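Local structure of putative uncharacterized protein lp_3323 (Lactobacillus plantarum, 3DC7) at the interface of chains A and B. The protein is of unknown function but belongs to the GDSL-like lipase/acylhydrolase family, and so probably hydrolyses ester or related acyl bonds. Coordinates in Å, arbitrary orientation; residue numbers count along the deposited sequence, not the author numbering. Chains: chain A/B, Putative uncharacterized protein lp_3323.

Contact 1: the interface of chains A and B. Residues chain A 167, 170-171; chain B 181-182.
The carbonyl oxygen of A:Ala171 meets the phenol ring of B:Tyr181. From a position clearly off the plane of the ring it contacts CD1 and CE1, with A:Ala171 O 3.5 Å from B:Tyr181 CD1. The tyrosine CG lies anti to its own nitrogen (chi1 -172°), which brings the CD1 and CE1 side of the ring to this oxygen. The same oxygen is modelled 3.0 Å from the backbone oxygen of B:Tyr181, A:Ala171 O to B:Tyr181 O; both can only accept, so this pair is a clash and the local model is doubtful here. B:Arg182 meets the methyl of A:Ala171 with both its CG methylene and its guanidinium. It runs extended from CG to NE, then turns about the CD-NE bond (chi4 -84°), and the methyl sits over the flat face of the guanidinium at its NH1 end. A:Ala171 CB is 3.7 Å from B:Arg182 CG and 3.5 Å from B:Arg182 NH1. NH1 also faces the carbonyl of A:Ala167, but A:Ala167 O to B:Arg182 NH1 is 3.9 Å, too long for a hydrogen bond. A cation near the C-terminal part of a helix may still be electrostatically favourable. Within chain A, the hydroxyl of A:Thr170 bonds weakly to A:Ala167 O. The site pairs the last turns of helix 159-173 in chain A with the short helix 180-183 of chain B, which directly follows strand 177-179.

Contact 2: the interface of chains A and B. Residues chain A 121, 124-125, 173; chain B 190, 192.
Helix 112-126 of chain A, joined by the C-terminal residue of helix 159-173, receives from chain B the loop residue B:Ile190 and the first turn of helix 191-197. B:Ile190 is the main apolar contact residue of chain B here, with 70 Å² of its surface hidden by the partner, and each branch has its own place. CG1 sits anti to its carbonyl carbon, and the turn about the next bond (chi2 -63°) aims its terminal methyl towards A:Thr121 and A:Tyr173. There B:Ile190 CD1 lies 3.9 Å from the methyl A:Thr121 CG2, and it meets ring atom CE2 of A:Tyr173 without lying over the ring face, the two side chains crossing at about a right angle. The CG1 methylene rests on the beta carbon of A:Gln124, while CG2 packs by the helix backbone, with B:Ile190 CG2 3.7 Å from A:Gln124 O. Bonds within chain A probably hold this surface in shape. A:Gln124 bends at chi2 (-63°) and its amide donates to the last carbonyl of the neighbouring helix, A:Gln124 NE2 to A:Tyr173 O at 2.8 Å, linking the two helices that line the site. The hydroxyl of A:Thr125 donates to the carbonyl of A:Thr121 one turn earlier, A:Thr125 OG1 to A:Thr121 O at 2.7 Å, approaching from above the carbonyl plane. Beyond the isoleucine, the methyl carbon B:Ala192 CB abuts the backbone oxygen A:Thr125 O at 3.3 Å.

Contact 1: the interface of chains A and B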
ATOM      1  N   ALA A 167      -7.481  -8.690  -1.674  1.00 22.49           N
ATOM      2  CA  ALA A 167      -7.260  -7.343  -1.131  1.00 22.99           C
ATOM      3  C   ALA A 167      -8.538  -6.789  -0.487  1.00 23.56           C
ATOM      4  O   ALA A 167      -8.495  -6.332   0.657  1.00 23.57           O
ATOM      5  CB  ALA A 167      -6.726  -6.409  -2.179  1.00 23.35           C
ATOM      6  N   THR A 170      -9.632  -9.171   2.736  1.00 23.92           N
ATOM      7  CA  THR A 170      -8.714  -9.051   3.886  1.00 23.85           C
ATOM      8  C   THR A 170      -8.894  -7.724   4.617  1.00 24.46           C
ATOM      9  O   THR A 170      -8.817  -7.685   5.843  1.00 24.42           O
ATOM     10  CB  THR A 170      -7.238  -9.260   3.536  1.00 23.20           C
ATOM     11  OG1 THR A 170      -6.855  -8.381   2.478  1.00 24.10           O
ATOM     12  CG2 THR A 170      -6.993 -10.676   3.116  1.00 22.04           C
ATOM     13  N   ALA A 171      -9.158  -6.660   3.847  1.00 25.10           N
ATOM     14  CA  ALA A 171      -9.398  -5.325   4.371  1.00 25.84           C
ATOM     15  C   ALA A 171     -10.531  -5.295   5.382  1.00 26.68           C
ATOM     16  O   ALA A 171     -10.393  -4.696   6.448  1.00 26.73           O
ATOM     17  CB  ALA A 171      -9.669  -4.346   3.243  1.00 25.89           C
TER
ATOM     18  N   TYR B 181      -8.364   0.160   9.557  1.00 25.84           N
ATOM     19  CA  TYR B 181      -9.396  -0.674   8.996  1.00 26.80           C
ATOM     20  C   TYR B 181      -8.775  -1.909   8.311  1.00 27.73           C
ATOM     21  O   TYR B 181      -9.144  -3.050   8.608  1.00 26.92           O
ATOM     22  CB  TYR B 181     -10.208   0.163   8.007  1.00 27.17           C
ATOM     23  CG  TYR B 181     -11.436  -0.523   7.470  1.00 27.51           C
ATOM     24  CD1 TYR B 181     -11.371  -1.326   6.328  1.00 27.69           C
ATOM     25  CD2 TYR B 181     -12.669  -0.355   8.096  1.00 27.61           C
ATOM     26  CE1 TYR B 181     -12.514  -1.965   5.841  1.00 28.76           C
ATOM     27  CE2 TYR B 181     -13.804  -0.980   7.621  1.00 27.69           C
ATOM     28  CZ  TYR B 181     -13.723  -1.786   6.502  1.00 28.84           C
ATOM     29  OH  TYR B 181     -14.862  -2.405   6.047  1.00 29.27           O
ATOM     30  N   ARG B 182      -7.826  -1.654   7.405  1.00 28.80           N
ATOM     31  CA  ARG B 182      -7.177  -2.681   6.588  1.00 30.50           C
ATOM     32  C   ARG B 182      -6.147  -3.515   7.333  1.00 30.48           C
ATOM     33  O   ARG B 182      -6.083  -4.722   7.160  1.00 30.82           O
ATOM     34  CB  ARG B 182      -6.447  -2.023   5.416  1.00 30.98           C
ATOM     35  CG  ARG B 182      -7.330  -1.604   4.276  1.00 34.86           C
ATOM     36  CD  ARG B 182      -6.522  -0.980   3.138  1.00 41.16           C
ATOM     37  NE  ARG B 182      -7.421  -0.547   2.069  1.00 45.56           N
ATOM     38  CZ  ARG B 182      -7.881  -1.336   1.097  1.00 47.04           C
ATOM     39  NH1 ARG B 182      -7.517  -2.616   1.027  1.00 47.11           N
ATOM     40  NH2 ARG B 182      -8.706  -0.837   0.183  1.00 48.10           N
TER

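Contact 2: the interface of chains A and B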
ATOM      1  N   THR A 121     -13.323 -15.056   8.841  1.00 25.38           N
ATOM      2  CA  THR A 121     -14.142 -15.092  10.058  1.00 26.40           C
ATOM      3  C   THR A 121     -13.652 -16.194  11.008  1.00 26.15           C
ATOM      4  O   THR A 121     -13.467 -15.963  12.193  1.00 26.51           O
ATOM      5  CB  THR A 121     -15.635 -15.296   9.735  1.00 26.48           C
ATOM      6  OG1 THR A 121     -16.056 -14.267   8.832  1.00 26.55           O
ATOM      7  CG2 THR A 121     -16.488 -15.236  11.012  1.00 27.08           C
ATOM      8  N   GLN A 124     -10.300 -15.067  12.769  1.00 26.09           N
ATOM      9  CA  GLN A 124     -10.426 -13.946  13.696  1.00 27.20           C
ATOM     10  C   GLN A 124     -11.222 -14.348  14.928  1.00 28.08           C
ATOM     11  O   GLN A 124     -11.001 -13.811  16.010  1.00 28.33           O
ATOM     12  CB  GLN A 124     -11.093 -12.737  13.025  1.00 27.23           C
ATOM     13  CG  GLN A 124     -10.299 -12.063  11.908  1.00 27.69           C
ATOM     14  CD  GLN A 124      -8.974 -11.465  12.379  1.00 29.41           C
ATOM     15  OE1 GLN A 124      -8.136 -12.165  12.941  1.00 29.73           O
ATOM     16  NE2 GLN A 124      -8.777 -10.168  12.132  1.00 27.33           N
ATOM     17  N   THR A 125     -12.145 -15.299  14.747  1.00 28.60           N
ATOM     18  CA  THR A 125     -12.956 -15.830  15.827  1.00 28.65           C
ATOM     19  C   THR A 125     -12.109 -16.709  16.720  1.00 28.57           C
ATOM     20  O   THR A 125     -12.152 -16.563  17.939  1.00 28.57           O
ATOM     21  CB  THR A 125     -14.151 -16.619  15.283  1.00 28.71           C
ATOM     22  OG1 THR A 125     -14.937 -15.752  14.456  1.00 30.08           O
ATOM     23  CG2 THR A 125     -15.016 -17.158  16.406  1.00 28.61           C
ATOM     24  N   TYR A 173     -11.516  -7.465   7.396  1.00 27.44           N
ATOM     25  CA  TYR A 173     -11.238  -8.188   8.624  1.00 27.15           C
ATOM     26  C   TYR A 173      -9.990  -7.675   9.301  1.00 26.61           C
ATOM     27  O   TYR A 173      -9.604  -8.169  10.355  1.00 26.86           O
ATOM     28  CB  TYR A 173     -11.151  -9.689   8.338  1.00 27.79           C
ATOM     29  CG  TYR A 173     -12.499 -10.267   8.012  1.00 28.17           C
ATOM     30  CD1 TYR A 173     -13.041 -10.157   6.717  1.00 29.50           C
ATOM     31  CD2 TYR A 173     -13.260 -10.879   8.999  1.00 28.61           C
ATOM     32  CE1 TYR A 173     -14.302 -10.666   6.414  1.00 29.02           C
ATOM     33  CE2 TYR A 173     -14.514 -11.393   8.708  1.00 30.33           C
ATOM     34  CZ  TYR A 173     -15.027 -11.282   7.418  1.00 30.39           C
ATOM     35  OH  TYR A 173     -16.266 -11.796   7.149  1.00 31.88           O
TER
ATOM     36  N   ILE B 190     -16.060  -8.805  14.780  1.00 30.03           N
ATOM     37  CA  ILE B 190     -15.850 -10.137  15.335  1.00 29.97           C
ATOM     38  C   ILE B 190     -15.834 -10.045  16.878  1.00 30.21           C
ATOM     39  O   ILE B 190     -14.910  -9.459  17.456  1.00 30.36           O
ATOM     40  CB  ILE B 190     -14.536 -10.791  14.796  1.00 30.09           C
ATOM     41  CG1 ILE B 190     -14.517 -10.878  13.251  1.00 31.35           C
ATOM     42  CG2 ILE B 190     -14.285 -12.160  15.438  1.00 29.67           C
ATOM     43  CD1 ILE B 190     -15.607 -11.767  12.579  1.00 31.51           C
ATOM     44  N   ALA B 192     -15.152 -12.082  19.376  1.00 30.18           N
ATOM     45  CA  ALA B 192     -13.914 -12.540  20.002  1.00 29.85           C
ATOM     46  C   ALA B 192     -12.865 -11.420  20.064  1.00 29.98           C
ATOM     47  O   ALA B 192     -12.118 -11.320  21.047  1.00 29.71           O
ATOM     48  CB  ALA B 192     -13.360 -13.742  19.258  1.00 29.69           C
TER

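About 13 Å separates the C-alpha centres of contact 1 and contact 2, and helix 159-173 of chain A takes part in both: its last turns serve contact 1, and its final residue helps to line contact 2. On chain B the participating residues all fall between 181 and 192, so one short stretch spans both patches. They are best read as neighbouring parts of one surface: arginine and tyrosine side chains against a helix end at contact 1, isoleucine and alanine against helix 112-126 at contact 2. The chains are copies of one protein, yet the whole interface is not an exact two-fold, and this pairing may or may not be the biological one.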